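PDB 3RN4: superoxide dismutase [Mn], mitochondrial from Saccharomyces cerevisiae, which converts two superoxide radicals and two protons into hydrogen peroxide and dioxygen at one metal site per subunit, here occupied by iron instead of manganese. Local coordinates for residues D14-F19 against F92-A97; T41-F46 against G84-H89; W141-K146 against D155-Y160. All coordinates share one frame; numbering follows the deposited sequence.

How the interactions relate
From the N terminus, the chain passes through loop 14-19, runs along helix 28-62, turns, and returns on helix 66-94. Interaction 2 (41-46 with 84-89) closes the inner loop of this alpha hairpin, and interaction 1 (14-19 with 92-97) closes a wider one around it by bringing the N-terminal loop to the C-terminal end of helix 66-94. Interaction 3 (141-146 with 155-160) comes afterwards, in series, as a short beta hairpin in the C-terminal domain. The two domains nevertheless meet: W141 of interaction 3 packs on F92 of interaction 1 and on N88 and H89 of interaction 2. H89 binds the iron, so the metal lies where hairpin and sheet come together.

Interaction 1: D14-F19 against F92-A97; sequences DLKWDF and FWENLA
The loop leading into the alpha hairpin of this Fe/Mn superoxide dismutase lays L15, K16 and W17 against the last turn of helix 66-94, at W93 and E94, and L96 just beyond it. L15 sends its CD2 methyl over one face of the W93 indole, 4.0 Å from the centroid of the five-membered ring. W17 crosses W93 at about a right angle, its CH2 lying 3.9 Å from W93 CE3, while its CZ2 packs on L96 CB. CG of W17 is held between the backbone N and the carbonyl carbon (chi1 32°), and from there the indole NE1 reaches L96 O at 3.1 Å. That bond is bent, 136° at the hydrogen, and the donor stands above the carbonyl plane. K16 NZ forms a salt bridge with E94 OE2 at 2.7 Å, on its syn lone pair. One water bridges D14 O to the same carboxylate oxygen; another accepts from K16 N and binds W93 O weakly. The indole N-H of W93 turns elsewhere, to H39, and its ring meets the metal ligand H34 edge-to-face. Thus L15, W17, W93 and L96 pack together beneath a charged, hydrated margin, where E94 OE2 receives both an ammonium and a water.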
loop_
_atom_site.group_PDB
_atom_site.type_symbol
_atom_site.label_atom_id
_atom_site.label_comp_id
_atom_site.label_asym_id
_atom_site.label_seq_id
_atom_site.Cartn_x
_atom_site.Cartn_y
_atom_site.Cartn_z
ATOM N N ASP A 14 -1.743 3.795 32.621
ATOM C CA ASP A 14 -2.351 2.932 33.647
ATOM C C ASP A 14 -3.718 2.407 33.254
ATOM O O ASP A 14 -4.482 3.095 32.590
ATOM C CB ASP A 14 -2.470 3.703 34.960
ATOM C CG ASP A 14 -1.141 4.211 35.426
ATOM O OD1 ASP A 14 -0.903 5.437 35.387
ATOM O OD2 ASP A 14 -0.307 3.364 35.789
ATOM N N LEU A 15 -4.039 1.181 33.675
ATOM C CA LEU A 15 -5.343 0.602 33.376
ATOM C C LEU A 15 -6.405 0.929 34.436
ATOM O O LEU A 15 -6.107 1.026 35.617
ATOM C CB LEU A 15 -5.230 -0.911 33.195
ATOM C CG LEU A 15 -4.474 -1.380 31.952
ATOM C CD1 LEU A 15 -4.314 -2.899 31.997
ATOM C CD2 LEU A 15 -5.190 -0.947 30.678
ATOM N N LYS A 16 -7.648 1.084 33.993
ATOM C CA LYS A 16 -8.778 1.330 34.898
ATOM C C LYS A 16 -9.460 0.031 35.379
ATOM O O LYS A 16 -10.561 0.047 35.950
ATOM C CB LYS A 16 -9.794 2.242 34.200
ATOM C CG LYS A 16 -9.318 3.681 34.026
ATOM C CD LYS A 16 -10.363 4.531 33.302
ATOM C CE LYS A 16 -9.971 6.002 33.285
ATOM N NZ LYS A 16 -8.580 6.177 32.770
ATOM N N TRP A 17 -8.803 -1.097 35.145
ATOM C CA TRP A 17 -9.344 -2.386 35.525
ATOM C C TRP A 17 -8.159 -3.360 35.591
ATOM O O TRP A 17 -7.132 -3.136 34.942
ATOM C CB TRP A 17 -10.421 -2.841 34.523
ATOM C CG TRP A 17 -10.204 -2.381 33.073
ATOM C CD1 TRP A 17 -10.681 -1.228 32.486
ATOM C CD2 TRP A 17 -9.467 -3.072 32.047
ATOM N NE1 TRP A 17 -10.288 -1.170 31.161
ATOM C CE2 TRP A 17 -9.539 -2.284 30.870
ATOM C CE3 TRP A 17 -8.749 -4.274 32.011
ATOM C CZ2 TRP A 17 -8.918 -2.662 29.677
ATOM C CZ3 TRP A 17 -8.141 -4.651 30.821
ATOM C CH2 TRP A 17 -8.224 -3.843 29.670
ATOM N N ASP A 18 -8.243 -4.395 36.428
ATOM C CA ASP A 18 -7.130 -5.341 36.458
ATOM C C ASP A 18 -7.288 -6.214 35.222
ATOM O O ASP A 18 -8.376 -6.283 34.643
ATOM C CB ASP A 18 -7.143 -6.212 37.708
ATOM C CG ASP A 18 -8.273 -7.210 37.688
ATOM O OD1 ASP A 18 -9.377 -6.826 38.123
ATOM O OD2 ASP A 18 -8.075 -8.352 37.206
ATOM N N PHE A 19 -6.228 -6.936 34.855
ATOM C CA PHE A 19 -6.236 -7.690 33.595
ATOM C C PHE A 19 -7.440 -8.590 33.345
ATOM O O PHE A 19 -7.785 -8.840 32.193
ATOM C CB PHE A 19 -4.990 -8.573 33.471
ATOM C CG PHE A 19 -3.711 -7.829 33.392
ATOM C CD1 PHE A 19 -3.613 -6.624 32.708
ATOM C CD2 PHE A 19 -2.568 -8.354 33.984
ATOM C CE1 PHE A 19 -2.411 -5.961 32.632
ATOM C CE2 PHE A 19 -1.372 -7.703 33.898
ATOM C CZ PHE A 19 -1.278 -6.515 33.232
ATOM N N PHE A 92 -7.519 2.045 22.699
ATOM C CA PHE A 92 -8.170 0.789 22.976
ATOM C C PHE A 92 -8.499 0.615 24.472
ATOM O O PHE A 92 -9.636 0.359 24.819
ATOM C CB PHE A 92 -7.276 -0.391 22.450
ATOM C CG PHE A 92 -7.950 -1.747 22.424
ATOM C CD1 PHE A 92 -9.148 -1.954 21.757
ATOM C CD2 PHE A 92 -7.326 -2.850 23.018
ATOM C CE1 PHE A 92 -9.732 -3.196 21.715
ATOM C CE2 PHE A 92 -7.901 -4.112 22.957
ATOM C CZ PHE A 92 -9.089 -4.301 22.311
ATOM N N TRP A 93 -7.513 0.733 25.365
ATOM C CA TRP A 93 -7.817 0.440 26.764
ATOM C C TRP A 93 -8.847 1.425 27.296
ATOM O O TRP A 93 -9.690 1.067 28.112
ATOM C CB TRP A 93 -6.576 0.523 27.663
ATOM C CG TRP A 93 -5.358 -0.181 27.138
ATOM C CD1 TRP A 93 -4.113 0.349 26.993
ATOM C CD2 TRP A 93 -5.268 -1.552 26.722
ATOM N NE1 TRP A 93 -3.248 -0.610 26.497
ATOM C CE2 TRP A 93 -3.935 -1.780 26.325
ATOM C CE3 TRP A 93 -6.188 -2.606 26.644
ATOM C CZ2 TRP A 93 -3.493 -3.023 25.846
ATOM C CZ3 TRP A 93 -5.742 -3.856 26.178
ATOM C CH2 TRP A 93 -4.412 -4.038 25.773
ATOM N N GLU A 94 -8.710 2.662 26.863
ATOM C CA GLU A 94 -9.586 3.755 27.310
ATOM C C GLU A 94 -11.024 3.648 26.822
ATOM O O GLU A 94 -11.950 4.151 27.487
ATOM C CB GLU A 94 -8.983 5.104 26.947
ATOM C CG GLU A 94 -7.952 5.578 27.948
ATOM C CD GLU A 94 -8.539 5.718 29.363
ATOM O OE1 GLU A 94 -9.716 6.141 29.505
ATOM O OE2 GLU A 94 -7.828 5.394 30.332
ATOM N N ASN A 95 -11.237 2.949 25.701
ATOM C CA ASN A 95 -12.603 2.546 25.325
ATOM C C ASN A 95 -13.043 1.118 25.688
ATOM O O ASN A 95 -13.982 0.565 25.112
ATOM C CB ASN A 95 -12.999 3.001 23.885
ATOM C CG ASN A 95 -12.244 2.273 22.748
ATOM O OD1 ASN A 95 -11.603 2.927 21.935
ATOM N ND2 ASN A 95 -12.368 0.951 22.663
ATOM N N LEU A 96 -12.398 0.539 26.712
ATOM C CA LEU A 96 -12.853 -0.720 27.285
ATOM C C LEU A 96 -13.085 -0.510 28.777
ATOM O O LEU A 96 -12.370 0.263 29.396
ATOM C CB LEU A 96 -11.811 -1.833 27.111
ATOM C CG LEU A 96 -11.536 -2.289 25.674
ATOM C CD1 LEU A 96 -10.349 -3.271 25.667
ATOM C CD2 LEU A 96 -12.746 -2.944 25.078
ATOM N N ALA A 97 -14.074 -1.193 29.318
ATOM C CA ALA A 97 -14.391 -1.123 30.755
ATOM C C ALA A 97 -15.139 -2.360 31.203
ATOM O O ALA A 97 -15.932 -2.928 30.461
ATOM C CB ALA A 97 -15.243 0.128 31.043
HETATM O O HOH W 1 -6.193 3.243 30.113
HETATM O O HOH W 2 -8.029 1.458 30.981
#

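Interaction 2: T41-F46 against G84-H89. With FE (Fe (III) ion), chain B.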
loop_
_atom_site.group_PDB
_atom_site.type_symbol
_atom_site.label_atom_id
_atom_site.label_comp_id
_atom_site.label_asym_id
_atom_site.label_seq_id
_atom_site.Cartn_x
_atom_site.Cartn_y
_atom_site.Cartn_z
ATOM N N THR A 41 6.311 -2.941 23.714
ATOM C CA THR A 41 7.186 -2.945 22.553
ATOM C C THR A 41 6.971 -1.740 21.649
ATOM O O THR A 41 7.924 -1.194 21.091
ATOM C CB THR A 41 7.059 -4.278 21.773
ATOM O OG1 THR A 41 7.509 -5.331 22.634
ATOM C CG2 THR A 41 7.910 -4.259 20.514
ATOM N N TYR A 42 5.720 -1.312 21.498
ATOM C CA TYR A 42 5.446 -0.137 20.675
ATOM C C TYR A 42 5.946 1.132 21.384
ATOM O O TYR A 42 6.490 2.028 20.747
ATOM C CB TYR A 42 3.946 -0.025 20.346
ATOM C CG TYR A 42 3.422 -1.193 19.514
ATOM C CD1 TYR A 42 4.029 -1.538 18.309
ATOM C CD2 TYR A 42 2.310 -1.922 19.929
ATOM C CE1 TYR A 42 3.567 -2.616 17.553
ATOM C CE2 TYR A 42 1.839 -3.002 19.176
ATOM C CZ TYR A 42 2.476 -3.331 17.994
ATOM O OH TYR A 42 1.988 -4.391 17.246
ATOM N N VAL A 43 5.752 1.192 22.691
ATOM C CA VAL A 43 6.327 2.284 23.506
ATOM C C VAL A 43 7.831 2.373 23.246
ATOM O O VAL A 43 8.343 3.417 22.871
ATOM C CB VAL A 43 6.017 2.100 25.024
ATOM C CG1 VAL A 43 6.928 2.993 25.896
ATOM C CG2 VAL A 43 4.532 2.372 25.305
ATOM N N ASN A 44 8.542 1.263 23.431
ATOM C CA ASN A 44 9.989 1.240 23.208
ATOM C C ASN A 44 10.367 1.616 21.776
ATOM O O ASN A 44 11.312 2.364 21.543
ATOM C CB ASN A 44 10.569 -0.142 23.557
ATOM C CG ASN A 44 10.327 -0.536 25.010
ATOM O OD1 ASN A 44 9.979 0.295 25.848
ATOM N ND2 ASN A 44 10.488 -1.819 25.306
ATOM N N GLY A 45 9.636 1.091 20.801
ATOM C CA GLY A 45 9.996 1.354 19.415
ATOM C C GLY A 45 9.772 2.801 19.020
ATOM O O GLY A 45 10.534 3.365 18.233
ATOM N N PHE A 46 8.721 3.401 19.568
ATOM C CA PHE A 46 8.414 4.798 19.300
ATOM C C PHE A 46 9.470 5.707 19.945
ATOM O O PHE A 46 10.011 6.601 19.291
ATOM C CB PHE A 46 7.024 5.128 19.825
ATOM C CG PHE A 46 6.523 6.492 19.432
ATOM C CD1 PHE A 46 6.633 6.945 18.129
ATOM C CD2 PHE A 46 5.874 7.290 20.358
ATOM C CE1 PHE A 46 6.151 8.192 17.767
ATOM C CE2 PHE A 46 5.386 8.541 19.997
ATOM C CZ PHE A 46 5.522 8.983 18.699
ATOM N N GLY A 84 1.887 4.581 15.879
ATOM C CA GLY A 84 0.568 4.001 15.726
ATOM C C GLY A 84 0.272 2.941 16.750
ATOM O O GLY A 84 -0.805 2.913 17.296
ATOM N N GLY A 85 1.215 2.032 17.016
ATOM C CA GLY A 85 0.946 1.005 18.012
ATOM C C GLY A 85 0.757 1.605 19.388
ATOM O O GLY A 85 -0.087 1.164 20.173
ATOM N N PHE A 86 1.544 2.634 19.682
ATOM C CA PHE A 86 1.435 3.297 20.964
ATOM C C PHE A 86 0.047 3.942 21.086
ATOM O O PHE A 86 -0.697 3.709 22.034
ATOM C CB PHE A 86 2.543 4.361 21.094
ATOM C CG PHE A 86 2.314 5.318 22.240
ATOM C CD1 PHE A 86 2.333 4.858 23.554
ATOM C CD2 PHE A 86 2.043 6.654 21.995
ATOM C CE1 PHE A 86 2.100 5.716 24.618
ATOM C CE2 PHE A 86 1.815 7.529 23.052
ATOM C CZ PHE A 86 1.840 7.056 24.362
ATOM N N THR A 87 -0.317 4.729 20.095
ATOM C CA THR A 87 -1.538 5.512 20.222
ATOM C C THR A 87 -2.779 4.623 20.120
ATOM O O THR A 87 -3.736 4.817 20.849
ATOM C CB THR A 87 -1.553 6.674 19.231
ATOM O OG1 THR A 87 -1.539 6.168 17.903
ATOM C CG2 THR A 87 -0.312 7.509 19.400
ATOM N N ASN A 88 -2.763 3.626 19.230
ATOM C CA ASN A 88 -3.935 2.776 19.066
ATOM C C ASN A 88 -4.264 2.011 20.321
ATOM O O ASN A 88 -5.424 1.894 20.698
ATOM C CB ASN A 88 -3.755 1.789 17.884
ATOM C CG ASN A 88 -3.912 2.458 16.544
ATOM O OD1 ASN A 88 -4.476 3.563 16.441
ATOM N ND2 ASN A 88 -3.409 1.794 15.483
ATOM N N HIS A 89 -3.246 1.463 20.985
ATOM C CA HIS A 89 -3.560 0.687 22.182
ATOM C C HIS A 89 -3.992 1.608 23.335
ATOM O O HIS A 89 -4.790 1.221 24.187
ATOM C CB HIS A 89 -2.390 -0.218 22.567
ATOM C CG HIS A 89 -2.165 -1.324 21.576
ATOM N ND1 HIS A 89 -1.406 -1.156 20.446
ATOM C CD2 HIS A 89 -2.617 -2.600 21.545
ATOM C CE1 HIS A 89 -1.407 -2.278 19.743
ATOM N NE2 HIS A 89 -2.135 -3.173 20.390
HETATM FE FE FE B . -2.940 -5.046 19.712
HETATM O O HOH W 3 -2.557 -4.470 17.695
#
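The helical segments 41-46 and 84-89 run roughly antiparallel, at 137° between their directions, and their axes approach to 8.1 Å where Y42 faces G85 and F86. So near an approach is possible because G85 has no side chain: its CA sits over one face of the Y42 ring, 3.9 Å from the centroid, and a beta carbon there would run into Y42 CG. The Y42 CB packs on the backbone N of F86. One turn on, the ring of H89 lies nearly parallel to that of Y42 but slid well aside, so that Y42 CE2 touches H89 CE1 at 3.4 Å. They belong to helices 28-62 and 66-94, the arms of the alpha hairpin that forms the N-terminal domain of iron and manganese superoxide dismutases, and H89 is the metal ligand on the second arm. Its CG is anti to the carbonyl carbon (chi1 -68°), which swings the imidazole back along its own helix. There H89 ND1 donates to a lone pair of G85 O at 2.7 Å, nearly straight at 166° and in the plane of the ring. G85 O also accepts from H89 N. The ND1 bond on one side and the iron on the other, 2.1 Å from H89 NE2, fix the ring's rotation. A water, H34, D176 and H180 complete the coordination. V43 CG2 rests against F86 CD1 at 3.8 Å, and F46 CD2 meets F86 CD2 at 4.2 Å, the two phenyl rings near parallel but slid until they barely overlap; A69 of the second subunit packs on both.

Interaction 3: W141-K146 against D155-Y160; sequences WAFIVK and DVVQTY
T159 fills the notch between W141 and F143 on one face of a beta hairpin whose strands, 140-147 and 153-160, pair antiparallel. Six backbone hydrogen bonds join W141 with T159, F143 with V157 and V145 with D155. With OG1 placed between its backbone N and carbonyl carbon (chi1 66°), T159 turns the hydroxyl onto W141 CB, 3.4 Å from OG1 to CB. That oxygen also meets the F143 ring edge in plane, 3.5 Å from OG1 to CE2, and CG2 presses on the same ring atom. The next bump is V157: its CG2 methyl settles between F143 CB and V145 CG1, 4.0 Å from each. The other face carries A142, I144 and V156, with I144 CG1 4.3 Å from V156 CG2 and helix 122-134 packed over them. A valine in place of T159 would probably leave the D163 carbonyl without its hydroxyl partner and put a methyl against W141 CB. The indole of W141 leads away toward the iron site, where its NE1 is hydrogen-bonded to Q162 and its ring meets H89 edge-to-face. Chemically, the backbone bonds fix the pairing, V157 fills the apolar face between F143 and V145, and the T159 hydroxyl is satisfied by D163 O.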
loop_
_atom_site.group_PDB
_atom_site.type_symbol
_atom_site.label_atom_id
_atom_site.label_comp_id
_atom_site.label_asym_id
_atom_site.label_seq_id
_atom_site.Cartn_x
_atom_site.Cartn_y
_atom_site.Cartn_z
ATOM N N TRP A 141 -7.182 -2.743 12.433
ATOM C CA TRP A 141 -8.096 -2.105 13.400
ATOM C C TRP A 141 -9.387 -1.724 12.688
ATOM O O TRP A 141 -9.396 -1.505 11.474
ATOM C CB TRP A 141 -7.473 -0.809 13.943
ATOM C CG TRP A 141 -6.304 -1.049 14.806
ATOM C CD1 TRP A 141 -5.019 -1.308 14.393
ATOM C CD2 TRP A 141 -6.288 -1.109 16.245
ATOM N NE1 TRP A 141 -4.212 -1.534 15.503
ATOM C CE2 TRP A 141 -4.962 -1.394 16.638
ATOM C CE3 TRP A 141 -7.259 -0.914 17.241
ATOM C CZ2 TRP A 141 -4.587 -1.528 17.981
ATOM C CZ3 TRP A 141 -6.886 -1.048 18.571
ATOM C CH2 TRP A 141 -5.552 -1.357 18.928
ATOM N N ALA A 142 -10.493 -1.663 13.431
ATOM C CA ALA A 142 -11.622 -0.847 12.937
ATOM C C ALA A 142 -11.825 0.300 13.921
ATOM O O ALA A 142 -11.659 0.129 15.141
ATOM C CB ALA A 142 -12.893 -1.646 12.792
ATOM N N PHE A 143 -12.168 1.458 13.386
ATOM C CA PHE A 143 -12.457 2.620 14.220
ATOM C C PHE A 143 -13.812 3.181 13.871
ATOM O O PHE A 143 -14.112 3.430 12.705
ATOM C CB PHE A 143 -11.474 3.726 13.971
ATOM C CG PHE A 143 -10.037 3.398 14.306
ATOM C CD1 PHE A 143 -9.519 3.679 15.575
ATOM C CD2 PHE A 143 -9.190 2.882 13.322
ATOM C CE1 PHE A 143 -8.159 3.412 15.875
ATOM C CE2 PHE A 143 -7.848 2.626 13.604
ATOM C CZ PHE A 143 -7.340 2.874 14.897
ATOM N N ILE A 144 -14.629 3.398 14.889
ATOM C CA ILE A 144 -15.804 4.232 14.718
ATOM C C ILE A 144 -15.311 5.673 14.874
ATOM O O ILE A 144 -14.677 6.019 15.876
ATOM C CB ILE A 144 -16.894 3.897 15.758
ATOM C CG1 ILE A 144 -17.299 2.421 15.662
ATOM C CG2 ILE A 144 -18.095 4.853 15.578
ATOM C CD1 ILE A 144 -18.368 1.979 16.703
ATOM N N VAL A 145 -15.576 6.513 13.873
ATOM C CA VAL A 145 -15.037 7.851 13.850
ATOM C C VAL A 145 -16.103 8.939 13.701
ATOM O O VAL A 145 -17.221 8.682 13.229
ATOM C CB VAL A 145 -14.027 8.035 12.697
ATOM C CG1 VAL A 145 -12.827 7.055 12.878
ATOM C CG2 VAL A 145 -14.751 7.838 11.326
ATOM N N LYS A 146 -15.711 10.149 14.094
ATOM C CA LYS A 146 -16.477 11.362 13.779
ATOM C C LYS A 146 -15.662 12.151 12.766
ATOM O O LYS A 146 -14.516 12.519 13.020
ATOM C CB LYS A 146 -16.688 12.207 15.030
ATOM C CG LYS A 146 -17.541 13.477 14.762
ATOM C CD LYS A 146 -17.594 14.362 16.033
ATOM C CE LYS A 146 -18.691 15.438 15.948
ATOM N NZ LYS A 146 -18.739 16.237 17.248
ATOM N N ASP A 155 -18.701 7.503 10.914
ATOM C CA ASP A 155 -18.457 6.446 9.932
ATOM C C ASP A 155 -17.667 5.352 10.629
ATOM O O ASP A 155 -17.293 5.495 11.799
ATOM C CB ASP A 155 -17.663 7.032 8.762
ATOM C CG ASP A 155 -17.697 6.158 7.519
ATOM O OD1 ASP A 155 -18.399 5.130 7.470
ATOM O OD2 ASP A 155 -17.019 6.520 6.543
ATOM N N VAL A 156 -17.395 4.264 9.915
ATOM C CA VAL A 156 -16.526 3.230 10.453
ATOM C C VAL A 156 -15.438 2.972 9.429
ATOM O O VAL A 156 -15.726 2.777 8.245
ATOM C CB VAL A 156 -17.256 1.928 10.698
ATOM C CG1 VAL A 156 -16.313 0.928 11.382
ATOM C CG2 VAL A 156 -18.528 2.170 11.541
ATOM N N VAL A 157 -14.198 2.996 9.869
ATOM C CA VAL A 157 -13.104 2.816 8.918
ATOM C C VAL A 157 -12.198 1.684 9.359
ATOM O O VAL A 157 -12.118 1.369 10.541
ATOM C CB VAL A 157 -12.296 4.069 8.762
ATOM C CG1 VAL A 157 -13.162 5.217 8.176
ATOM C CG2 VAL A 157 -11.672 4.482 10.078
ATOM N N GLN A 158 -11.518 1.068 8.407
ATOM C CA GLN A 158 -10.561 0.002 8.728
ATOM C C GLN A 158 -9.180 0.601 8.573
ATOM O O GLN A 158 -8.968 1.434 7.684
ATOM C CB GLN A 158 -10.625 -1.114 7.671
ATOM C CG GLN A 158 -11.835 -2.005 7.662
ATOM C CD GLN A 158 -11.767 -2.904 6.441
ATOM O OE1 GLN A 158 -11.053 -2.593 5.455
ATOM N NE2 GLN A 158 -12.437 -4.033 6.507
ATOM N N THR A 159 -8.211 0.161 9.374
ATOM C CA THR A 159 -6.811 0.436 9.044
ATOM C C THR A 159 -6.048 -0.882 9.127
ATOM O O THR A 159 -6.508 -1.827 9.765
ATOM C CB THR A 159 -6.104 1.417 10.012
ATOM O OG1 THR A 159 -6.001 0.820 11.312
ATOM C CG2 THR A 159 -6.850 2.742 10.118
ATOM N N TYR A 160 -4.887 -0.932 8.472
ATOM C CA TYR A 160 -4.052 -2.121 8.526
ATOM C C TYR A 160 -2.843 -1.859 9.397
ATOM O O TYR A 160 -2.387 -0.696 9.527
ATOM C CB TYR A 160 -3.600 -2.493 7.106
ATOM C CG TYR A 160 -4.661 -3.307 6.404
ATOM C CD1 TYR A 160 -4.560 -4.680 6.322
ATOM C CD2 TYR A 160 -5.793 -2.703 5.883
ATOM C CE1 TYR A 160 -5.548 -5.437 5.702
ATOM C CE2 TYR A 160 -6.804 -3.460 5.271
ATOM C CZ TYR A 160 -6.663 -4.818 5.177
ATOM O OH TYR A 160 -7.664 -5.573 4.570
#